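CYTH domain-containing protein (Pyrococcus horikoshii, PDB 2EEN) is of unknown function but, as a CYTH-domain protein resembling class IV adenylyl cyclases, probably binds a triphosphate compound together with divalent metal ions. Local coordinates at residues E5-A10 and G131-I136; I29-Y34 and K106-R111; F63-G68 and R78-V83. All blocks are in the same frame, centred on the assembly; numbering follows the deposited sequence.

Contact 1: E5-A10 and G131-I136; sequences ELKGYA and GKFIEI
Lys-7 sits on the first strand of the chain with Glu-135 directly across from it, a non-hydrogen-bonded antiparallel pair, and its side chain can be followed outward atom by atom. CG leaves anti to the backbone N (chi1 174°), so the lysine starts out alongside the glutamate, both pointing the same way. CB rests 3.7 Å from Glu-135 CG, and Lys-7 CG touches that same methylene while passing over the carbonyl oxygen of Ile-134. A bend at chi3 follows. Lys-7 CD is wedged between Glu-135 OE2, at 3.5 Å, and Phe-133 CD2, at 3.8 Å. Beyond it the ammonium stops 4.3 Å from Glu-135 OE2, too far for a salt bridge; NZ instead bonds to the carbonyl of Arg-168 and makes a cation-pi contact with Tyr-170. Glu-5 and Lys-7 belong to the ExExK signature of the CYTH family, whose members line a tunnel with such charges to hold metal and triphosphate. In that setting two like-charged carboxylates, turned 55° apart, bring Glu-5 OE2 within 2.7 Å of Glu-135 OE1, which would be eased if one were protonated; Lys-76 lies in long, weak ion-pair range of both. Further along, Phe-133 CE2 lies over one face of the Tyr-9 ring, near its rim, 3.6 Å from Tyr-9 CE2, while the ring planes meet obliquely at 40°. On the opposite side of the sheet Leu-6 CB packs on Ile-136 CG2, and Ile-134 packs on helices 12-19 and 146-160. Paired backbone bonds join Leu-6 with Ile-136 and Gly-8 with Ile-134, and Ala-10 N adds a fifth to Lys-132 O at 2.9 Å, approaching from above the carbonyl plane.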
loop_
_atom_site.group_PDB
_atom_site.type_symbol
_atom_site.label_atom_id
_atom_site.label_comp_id
_atom_site.label_asym_id
_atom_site.label_seq_id
_atom_site.Cartn_x
_atom_site.Cartn_y
_atom_site.Cartn_z
ATOM N N GLU A 5 -23.449 -1.838 -0.190
ATOM C CA GLU A 5 -23.692 -0.411 -0.168
ATOM C C GLU A 5 -24.647 0.040 -1.255
ATOM O O GLU A 5 -24.587 -0.430 -2.397
ATOM C CB GLU A 5 -22.368 0.353 -0.292
ATOM C CG GLU A 5 -22.534 1.871 -0.328
ATOM C CD GLU A 5 -21.224 2.616 -0.119
ATOM O OE1 GLU A 5 -20.726 2.640 1.028
ATOM O OE2 GLU A 5 -20.689 3.172 -1.102
ATOM N N LEU A 6 -25.538 0.942 -0.871
ATOM C CA LEU A 6 -26.513 1.532 -1.774
ATOM C C LEU A 6 -26.398 3.037 -1.632
ATOM O O LEU A 6 -26.099 3.548 -0.552
ATOM C CB LEU A 6 -27.939 1.113 -1.409
ATOM C CG LEU A 6 -28.377 -0.327 -1.629
ATOM C CD1 LEU A 6 -29.851 -0.445 -1.262
ATOM C CD2 LEU A 6 -28.159 -0.719 -3.076
ATOM N N LYS A 7 -26.643 3.747 -2.724
ATOM C CA LYS A 7 -26.570 5.195 -2.716
ATOM C C LYS A 7 -27.757 5.781 -3.454
ATOM O O LYS A 7 -28.224 5.216 -4.444
ATOM C CB LYS A 7 -25.271 5.662 -3.383
ATOM C CG LYS A 7 -25.162 7.175 -3.555
ATOM C CD LYS A 7 -23.737 7.604 -3.907
ATOM C CE LYS A 7 -23.325 7.166 -5.304
ATOM N NZ LYS A 7 -21.891 7.515 -5.569
ATOM N N GLY A 8 -28.239 6.914 -2.963
ATOM C CA GLY A 8 -29.351 7.588 -3.596
ATOM C C GLY A 8 -29.118 9.083 -3.600
ATOM O O GLY A 8 -28.307 9.595 -2.827
ATOM N N TYR A 9 -29.797 9.792 -4.492
ATOM C CA TYR A 9 -29.663 11.238 -4.528
ATOM C C TYR A 9 -30.459 11.748 -3.342
ATOM O O TYR A 9 -31.472 11.150 -2.972
ATOM C CB TYR A 9 -30.228 11.811 -5.833
ATOM C CG TYR A 9 -29.351 11.535 -7.026
ATOM C CD1 TYR A 9 -29.314 10.271 -7.611
ATOM C CD2 TYR A 9 -28.514 12.524 -7.538
ATOM C CE1 TYR A 9 -28.465 9.995 -8.675
ATOM C CE2 TYR A 9 -27.657 12.257 -8.600
ATOM C CZ TYR A 9 -27.637 10.993 -9.161
ATOM O OH TYR A 9 -26.778 10.715 -10.198
ATOM N N ALA A 10 -30.004 12.838 -2.737
ATOM C CA ALA A 10 -30.691 13.390 -1.581
ATOM C C ALA A 10 -30.957 14.885 -1.693
ATOM O O ALA A 10 -30.718 15.502 -2.735
ATOM C CB ALA A 10 -29.893 13.088 -0.305
ATOM N N GLY A 131 -23.293 17.485 -5.362
ATOM C CA GLY A 131 -24.449 17.784 -4.541
ATOM C C GLY A 131 -24.676 16.788 -3.423
ATOM O O GLY A 131 -23.754 16.093 -2.999
ATOM N N LYS A 132 -25.916 16.712 -2.956
ATOM C CA LYS A 132 -26.281 15.824 -1.856
ATOM C C LYS A 132 -26.666 14.397 -2.232
ATOM O O LYS A 132 -27.427 14.162 -3.173
ATOM C CB LYS A 132 -27.438 16.434 -1.065
ATOM C CG LYS A 132 -27.121 17.749 -0.394
ATOM C CD LYS A 132 -28.344 18.283 0.340
ATOM C CE LYS A 132 -27.986 19.435 1.266
ATOM N NZ LYS A 132 -27.317 20.552 0.548
ATOM N N PHE A 133 -26.132 13.450 -1.469
ATOM C CA PHE A 133 -26.422 12.035 -1.656
ATOM C C PHE A 133 -26.576 11.403 -0.287
ATOM O O PHE A 133 -26.202 11.987 0.732
ATOM C CB PHE A 133 -25.281 11.305 -2.362
ATOM C CG PHE A 133 -25.079 11.719 -3.783
ATOM C CD1 PHE A 133 -24.490 12.940 -4.080
ATOM C CD2 PHE A 133 -25.468 10.885 -4.822
ATOM C CE1 PHE A 133 -24.294 13.331 -5.400
ATOM C CE2 PHE A 133 -25.276 11.266 -6.154
ATOM C CZ PHE A 133 -24.683 12.492 -6.439
ATOM N N ILE A 134 -27.138 10.204 -0.280
ATOM C CA ILE A 134 -27.294 9.458 0.949
ATOM C C ILE A 134 -26.844 8.039 0.652
ATOM O O ILE A 134 -27.215 7.445 -0.365
ATOM C CB ILE A 134 -28.751 9.458 1.461
ATOM C CG1 ILE A 134 -28.821 8.653 2.765
ATOM C CG2 ILE A 134 -29.693 8.891 0.403
ATOM C CD1 ILE A 134 -30.119 8.804 3.513
ATOM N N GLU A 135 -26.001 7.508 1.524
ATOM C CA GLU A 135 -25.515 6.157 1.348
ATOM C C GLU A 135 -25.891 5.351 2.569
ATOM O O GLU A 135 -26.126 5.908 3.643
ATOM C CB GLU A 135 -23.994 6.143 1.164
ATOM C CG GLU A 135 -23.539 6.600 -0.220
ATOM C CD GLU A 135 -22.048 6.405 -0.453
ATOM O OE1 GLU A 135 -21.459 5.482 0.147
ATOM O OE2 GLU A 135 -21.462 7.163 -1.257
ATOM N N ILE A 136 -25.989 4.045 2.377
ATOM C CA ILE A 136 -26.291 3.131 3.464
ATOM C C ILE A 136 -25.448 1.888 3.228
ATOM O O ILE A 136 -25.243 1.463 2.084
ATOM C CB ILE A 136 -27.798 2.781 3.532
ATOM C CG1 ILE A 136 -28.079 1.999 4.820
ATOM C CG2 ILE A 136 -28.222 1.989 2.291
ATOM C CD1 ILE A 136 -29.558 1.918 5.174
#

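Contact 2: I29-Y34 and K106-R111; sequences IHEDIY and KVVKTR
Two side chains running alongside each other, His-30 and Lys-109, carry this contact between strands 23-36 and 102-117. The lysine CG takes the crowded position between backbone N and carbonyl carbon (chi1 67°), and a final bend at chi4 turns the ammonium to the edge of the imidazole. There NZ donates to His-30 ND1 at 3.0 Å, nearly in the ring plane. Arg-111 comes to the neighbouring part of the same ring edge, at CE1: its guanidinium stands at 73° to the imidazole, with NH1 3.6 Å from His-30 CE1, and Lys-109 CE rides over one of its faces. Asp-32 meets the lysine obliquely, in a salt bridge of 3.4 Å from OD2 to NZ. A water ties the group together, donating to Asp-32 OD2 and to Val-107 O and accepting from Lys-109 NZ. Beyond it, Val-107 CG2 packs obliquely on the Tyr-34 ring, 3.8 Å from CE2. Backbone bonds flank the cluster, the straightest being His-30 N to Lys-109 O, 2.8 Å and 178°. Partners outside complete the charges: Arg-52 pairs with Asp-32 OD1, Asp-125 with Arg-111, and Glu-28 with His-30 NE2. Because ND1 acts as acceptor, the histidine is probably neutral with its proton on NE2, and the lysine and arginine here, partly balanced by Asp-32 and Asp-125, are consistent with the polyanion-binding tunnel of CYTH relatives.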
loop_
_atom_site.group_PDB
_atom_site.type_symbol
_atom_site.label_atom_id
_atom_site.label_comp_id
_atom_site.label_asym_id
_atom_site.label_seq_id
_atom_site.Cartn_x
_atom_site.Cartn_y
_atom_site.Cartn_z
ATOM N N ILE A 29 -14.886 14.904 6.930
ATOM C CA ILE A 29 -14.585 15.565 5.673
ATOM C C ILE A 29 -13.729 14.526 4.962
ATOM O O ILE A 29 -12.833 13.938 5.566
ATOM C CB ILE A 29 -13.766 16.850 5.868
ATOM C CG1 ILE A 29 -14.670 17.948 6.423
ATOM C CG2 ILE A 29 -13.150 17.288 4.532
ATOM C CD1 ILE A 29 -13.923 19.198 6.866
ATOM N N HIS A 30 -14.038 14.267 3.697
ATOM C CA HIS A 30 -13.287 13.300 2.909
ATOM C C HIS A 30 -12.689 13.973 1.697
ATOM O O HIS A 30 -13.358 14.724 0.985
ATOM C CB HIS A 30 -14.172 12.165 2.392
ATOM C CG HIS A 30 -14.589 11.181 3.438
ATOM N ND1 HIS A 30 -15.309 10.045 3.136
ATOM C CD2 HIS A 30 -14.387 11.156 4.776
ATOM C CE1 HIS A 30 -15.531 9.361 4.244
ATOM N NE2 HIS A 30 -14.982 10.012 5.253
ATOM N N GLU A 31 -11.415 13.694 1.473
ATOM C CA GLU A 31 -10.706 14.204 0.315
ATOM C C GLU A 31 -10.100 12.946 -0.289
ATOM O O GLU A 31 -9.162 12.373 0.259
ATOM C CB GLU A 31 -9.631 15.199 0.743
ATOM C CG GLU A 31 -10.213 16.518 1.233
ATOM C CD GLU A 31 -9.217 17.347 2.017
ATOM O OE1 GLU A 31 -8.056 17.469 1.573
ATOM O OE2 GLU A 31 -9.599 17.886 3.074
ATOM N N ASP A 32 -10.674 12.504 -1.402
ATOM C CA ASP A 32 -10.208 11.296 -2.069
ATOM C C ASP A 32 -9.471 11.581 -3.349
ATOM O O ASP A 32 -9.863 12.454 -4.125
ATOM C CB ASP A 32 -11.379 10.377 -2.425
ATOM C CG ASP A 32 -12.145 9.916 -1.218
ATOM O OD1 ASP A 32 -11.512 9.719 -0.166
ATOM O OD2 ASP A 32 -13.375 9.734 -1.328
ATOM N N ILE A 33 -8.394 10.840 -3.568
ATOM C CA ILE A 33 -7.660 10.971 -4.809
ATOM C C ILE A 33 -7.784 9.604 -5.465
ATOM O O ILE A 33 -7.394 8.589 -4.880
ATOM C CB ILE A 33 -6.163 11.304 -4.596
ATOM C CG1 ILE A 33 -6.002 12.695 -3.968
ATOM C CG2 ILE A 33 -5.452 11.305 -5.935
ATOM C CD1 ILE A 33 -4.582 13.172 -3.850
ATOM N N TYR A 34 -8.371 9.573 -6.655
ATOM C CA TYR A 34 -8.525 8.320 -7.379
ATOM C C TYR A 34 -7.445 8.214 -8.431
ATOM O O TYR A 34 -7.081 9.209 -9.059
ATOM C CB TYR A 34 -9.900 8.238 -8.029
ATOM C CG TYR A 34 -10.981 7.898 -7.047
ATOM C CD1 TYR A 34 -11.305 6.573 -6.768
ATOM C CD2 TYR A 34 -11.677 8.905 -6.383
ATOM C CE1 TYR A 34 -12.302 6.262 -5.850
ATOM C CE2 TYR A 34 -12.675 8.602 -5.461
ATOM C CZ TYR A 34 -12.979 7.281 -5.202
ATOM O OH TYR A 34 -13.954 6.985 -4.285
ATOM N N LYS A 106 -9.854 14.188 -7.987
ATOM C CA LYS A 106 -9.943 14.332 -6.548
ATOM C C LYS A 106 -11.401 14.578 -6.203
ATOM O O LYS A 106 -12.033 15.490 -6.741
ATOM C CB LYS A 106 -9.107 15.511 -6.069
ATOM C CG LYS A 106 -7.613 15.252 -6.048
ATOM C CD LYS A 106 -6.915 16.213 -5.101
ATOM C CE LYS A 106 -5.765 16.930 -5.810
ATOM N NZ LYS A 106 -5.880 16.931 -7.300
ATOM N N VAL A 107 -11.935 13.759 -5.305
ATOM C CA VAL A 107 -13.322 13.885 -4.891
ATOM C C VAL A 107 -13.351 14.373 -3.453
ATOM O O VAL A 107 -12.770 13.758 -2.569
ATOM C CB VAL A 107 -14.062 12.531 -5.000
ATOM C CG1 VAL A 107 -15.521 12.698 -4.596
ATOM C CG2 VAL A 107 -13.960 12.001 -6.423
ATOM N N VAL A 108 -14.023 15.497 -3.232
ATOM C CA VAL A 108 -14.114 16.080 -1.900
ATOM C C VAL A 108 -15.552 16.123 -1.433
ATOM O O VAL A 108 -16.443 16.500 -2.191
ATOM C CB VAL A 108 -13.566 17.516 -1.894
ATOM C CG1 VAL A 108 -13.651 18.099 -0.491
ATOM C CG2 VAL A 108 -12.135 17.523 -2.394
ATOM N N LYS A 109 -15.782 15.747 -0.181
ATOM C CA LYS A 109 -17.134 15.766 0.343
ATOM C C LYS A 109 -17.148 15.803 1.859
ATOM O O LYS A 109 -16.118 15.626 2.512
ATOM C CB LYS A 109 -17.889 14.514 -0.109
ATOM C CG LYS A 109 -17.333 13.225 0.517
ATOM C CD LYS A 109 -18.191 12.003 0.175
ATOM C CE LYS A 109 -17.667 10.747 0.861
ATOM N NZ LYS A 109 -16.344 10.311 0.320
ATOM N N THR A 110 -18.326 16.064 2.412
ATOM C CA THR A 110 -18.492 16.022 3.853
ATOM C C THR A 110 -19.433 14.840 4.016
ATOM O O THR A 110 -20.241 14.557 3.129
ATOM C CB THR A 110 -19.118 17.307 4.437
ATOM O OG1 THR A 110 -20.403 17.545 3.861
ATOM C CG2 THR A 110 -18.210 18.490 4.171
ATOM N N ARG A 111 -19.302 14.128 5.125
ATOM C CA ARG A 111 -20.126 12.956 5.359
ATOM C C ARG A 111 -20.562 12.919 6.809
ATOM O O ARG A 111 -19.730 12.906 7.714
ATOM C CB ARG A 111 -19.345 11.699 4.970
ATOM C CG ARG A 111 -19.943 10.382 5.469
ATOM C CD ARG A 111 -19.272 9.181 4.813
ATOM N NE ARG A 111 -19.689 9.025 3.418
ATOM C CZ ARG A 111 -19.183 8.133 2.571
ATOM N NH1 ARG A 111 -18.223 7.300 2.962
ATOM N NH2 ARG A 111 -19.648 8.064 1.329
HETATM O O HOH W 1 -14.754 12.114 -1.102
#

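Contact 3: F63-G68 and R78-V83; sequences FLTYKG and RLEIEV
Segments 63-68 and 78-83 run antiparallel, their axes 4.6 Å apart at closest and at 162°, with paired backbone bonds at Leu-64 with Val-83 and at Tyr-66 with Ile-81, and a single one from Gly-68 N to Leu-79 O. On the face that holds Thr-65 and Lys-67 the side chains are polar. Thr-65 OG1 donates a very short bond of 2.5 Å to Glu-82 OE1, meeting it from above the carboxylate plane, while Glu-82 OE2 lies 3.6 Å from Phe-63 CD2, obliquely to the ring. Lys-67 lies extended beside Glu-80, NZ 3.4 Å from OE1 in a salt bridge. This is a beta hairpin, and 78-85 is an outermost strand of the sheet within the chain. The face of the hairpin with Leu-64, Tyr-66 and Ile-81 packs on the second subunit: Leu-64 and Tyr-66 meet Leu-95 of that subunit, and Ile-81 its Glu-94. Here Leu-64 CB touches Val-83 CG2, and Leu-79 CD2 comes to the edge of the Tyr-66 ring, 4.1 Å from CE2; the phenol bonds to Glu-47. At the end near the connection Arg-78 starts from the crowded chi1 position (61°), bends at chi2 and chi3 and crosses Lys-67 at about a right angle, CD to CD 3.5 Å. Its NE grips Gly-68 O at 2.7 Å, almost along the C=O axis and in the guanidinium plane; NH2 adds a weak second bond to Gly-68 O and also pairs with Asp-46.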
loop_
_atom_site.group_PDB
_atom_site.type_symbol
_atom_site.label_atom_id
_atom_site.label_comp_id
_atom_site.label_asym_id
_atom_site.label_seq_id
_atom_site.Cartn_x
_atom_site.Cartn_y
_atom_site.Cartn_z
ATOM N N PHE A 63 -6.469 6.475 4.282
ATOM C CA PHE A 63 -6.606 5.084 3.878
ATOM C C PHE A 63 -6.303 4.895 2.404
ATOM O O PHE A 63 -6.553 5.782 1.590
ATOM C CB PHE A 63 -8.033 4.581 4.141
ATOM C CG PHE A 63 -8.479 4.724 5.569
ATOM C CD1 PHE A 63 -8.987 5.933 6.036
ATOM C CD2 PHE A 63 -8.369 3.657 6.449
ATOM C CE1 PHE A 63 -9.382 6.074 7.371
ATOM C CE2 PHE A 63 -8.759 3.787 7.783
ATOM C CZ PHE A 63 -9.268 5.001 8.243
ATOM N N LEU A 64 -5.743 3.737 2.079
ATOM C CA LEU A 64 -5.454 3.359 0.701
ATOM C C LEU A 64 -6.441 2.224 0.466
ATOM O O LEU A 64 -6.430 1.222 1.185
ATOM C CB LEU A 64 -4.019 2.852 0.558
ATOM C CG LEU A 64 -3.673 2.212 -0.789
ATOM C CD1 LEU A 64 -3.876 3.211 -1.922
ATOM C CD2 LEU A 64 -2.226 1.751 -0.768
ATOM N N THR A 65 -7.293 2.379 -0.538
ATOM C CA THR A 65 -8.309 1.376 -0.797
ATOM C C THR A 65 -8.388 0.941 -2.243
ATOM O O THR A 65 -8.358 1.767 -3.157
ATOM C CB THR A 65 -9.693 1.915 -0.394
ATOM O OG1 THR A 65 -9.653 2.349 0.972
ATOM C CG2 THR A 65 -10.763 0.847 -0.560
ATOM N N TYR A 66 -8.461 -0.372 -2.432
ATOM C CA TYR A 66 -8.627 -0.955 -3.755
ATOM C C TYR A 66 -10.050 -1.470 -3.765
ATOM O O TYR A 66 -10.511 -2.065 -2.787
ATOM C CB TYR A 66 -7.710 -2.158 -3.981
ATOM C CG TYR A 66 -8.110 -2.996 -5.187
ATOM C CD1 TYR A 66 -7.763 -2.610 -6.481
ATOM C CD2 TYR A 66 -8.870 -4.156 -5.027
ATOM C CE1 TYR A 66 -8.166 -3.357 -7.586
ATOM C CE2 TYR A 66 -9.277 -4.909 -6.119
ATOM C CZ TYR A 66 -8.923 -4.503 -7.397
ATOM O OH TYR A 66 -9.317 -5.251 -8.478
ATOM N N LYS A 67 -10.751 -1.228 -4.861
ATOM C CA LYS A 67 -12.100 -1.744 -4.995
ATOM C C LYS A 67 -12.180 -2.599 -6.247
ATOM O O LYS A 67 -11.713 -2.204 -7.319
ATOM C CB LYS A 67 -13.115 -0.611 -5.059
ATOM C CG LYS A 67 -13.269 0.105 -3.728
ATOM C CD LYS A 67 -14.662 0.674 -3.571
ATOM C CE LYS A 67 -14.805 1.374 -2.233
ATOM N NZ LYS A 67 -16.215 1.781 -1.990
ATOM N N GLY A 68 -12.770 -3.779 -6.096
ATOM C CA GLY A 68 -12.914 -4.687 -7.214
ATOM C C GLY A 68 -14.173 -4.355 -7.984
ATOM O O GLY A 68 -14.883 -3.410 -7.642
ATOM N N ARG A 78 -18.953 -4.384 -3.739
ATOM C CA ARG A 78 -17.761 -4.872 -4.403
ATOM C C ARG A 78 -16.731 -5.298 -3.379
ATOM O O ARG A 78 -16.805 -4.921 -2.209
ATOM C CB ARG A 78 -17.177 -3.768 -5.275
ATOM C CG ARG A 78 -16.760 -2.543 -4.487
ATOM C CD ARG A 78 -17.013 -1.285 -5.293
ATOM N NE ARG A 78 -16.484 -1.428 -6.639
ATOM C CZ ARG A 78 -16.813 -0.641 -7.655
ATOM N NH1 ARG A 78 -17.671 0.354 -7.476
ATOM N NH2 ARG A 78 -16.294 -0.861 -8.856
ATOM N N LEU A 79 -15.771 -6.092 -3.824
ATOM C CA LEU A 79 -14.710 -6.537 -2.949
ATOM C C LEU A 79 -13.842 -5.316 -2.675
ATOM O O LEU A 79 -13.653 -4.462 -3.544
ATOM C CB LEU A 79 -13.901 -7.637 -3.637
ATOM C CG LEU A 79 -12.553 -8.057 -3.048
ATOM C CD1 LEU A 79 -12.200 -9.440 -3.561
ATOM C CD2 LEU A 79 -11.475 -7.048 -3.427
ATOM N N GLU A 80 -13.327 -5.218 -1.460
ATOM C CA GLU A 80 -12.486 -4.087 -1.114
ATOM C C GLU A 80 -11.320 -4.538 -0.270
ATOM O O GLU A 80 -11.444 -5.460 0.542
ATOM C CB GLU A 80 -13.281 -3.035 -0.331
ATOM C CG GLU A 80 -14.406 -2.378 -1.117
ATOM C CD GLU A 80 -15.195 -1.385 -0.283
ATOM O OE1 GLU A 80 -14.603 -0.377 0.163
ATOM O OE2 GLU A 80 -16.407 -1.616 -0.072
ATOM N N ILE A 81 -10.183 -3.895 -0.486
ATOM C CA ILE A 81 -8.993 -4.165 0.297
ATOM C C ILE A 81 -8.608 -2.771 0.763
ATOM O O ILE A 81 -8.382 -1.869 -0.048
ATOM C CB ILE A 81 -7.859 -4.759 -0.541
ATOM C CG1 ILE A 81 -8.327 -6.054 -1.212
ATOM C CG2 ILE A 81 -6.652 -5.036 0.359
ATOM C CD1 ILE A 81 -7.302 -6.638 -2.170
ATOM N N GLU A 82 -8.562 -2.583 2.071
ATOM C CA GLU A 82 -8.235 -1.277 2.605
ATOM C C GLU A 82 -7.229 -1.360 3.724
ATOM O O GLU A 82 -7.322 -2.220 4.600
ATOM C CB GLU A 82 -9.506 -0.601 3.114
ATOM C CG GLU A 82 -9.294 0.736 3.797
ATOM C CD GLU A 82 -10.592 1.504 3.945
ATOM O OE1 GLU A 82 -11.167 1.901 2.908
ATOM O OE2 GLU A 82 -11.046 1.706 5.089
ATOM N N VAL A 83 -6.254 -0.466 3.676
ATOM C CA VAL A 83 -5.240 -0.402 4.710
ATOM C C VAL A 83 -5.173 1.040 5.160
ATOM O O VAL A 83 -5.433 1.962 4.380
ATOM C CB VAL A 83 -3.861 -0.837 4.192
ATOM C CG1 VAL A 83 -3.911 -2.306 3.796
ATOM C CG2 VAL A 83 -3.440 0.024 3.011
#

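All three contacts belong to one antiparallel sheet and are nested along the chain: 63-68 with 78-83 lies inside the loop closed by contact 2, which lies inside that of contact 1. Contacts 1 and 3 fall on opposite sides of the chain's centre, about 20 Å apart between centres, though their nearest atoms come within about 5 Å. Contact 2 has its centre about 15 Å from each. It touches contact 1 through a weak, long ion pair, Arg-111 NH2 to Glu-135 OE2 at 3.3 Å, linking Arg-111 of contact 2 to the glutamate pair of contact 1. Together these charged faces probably line the CYTH tunnel, while contact 3 also serves the dimer.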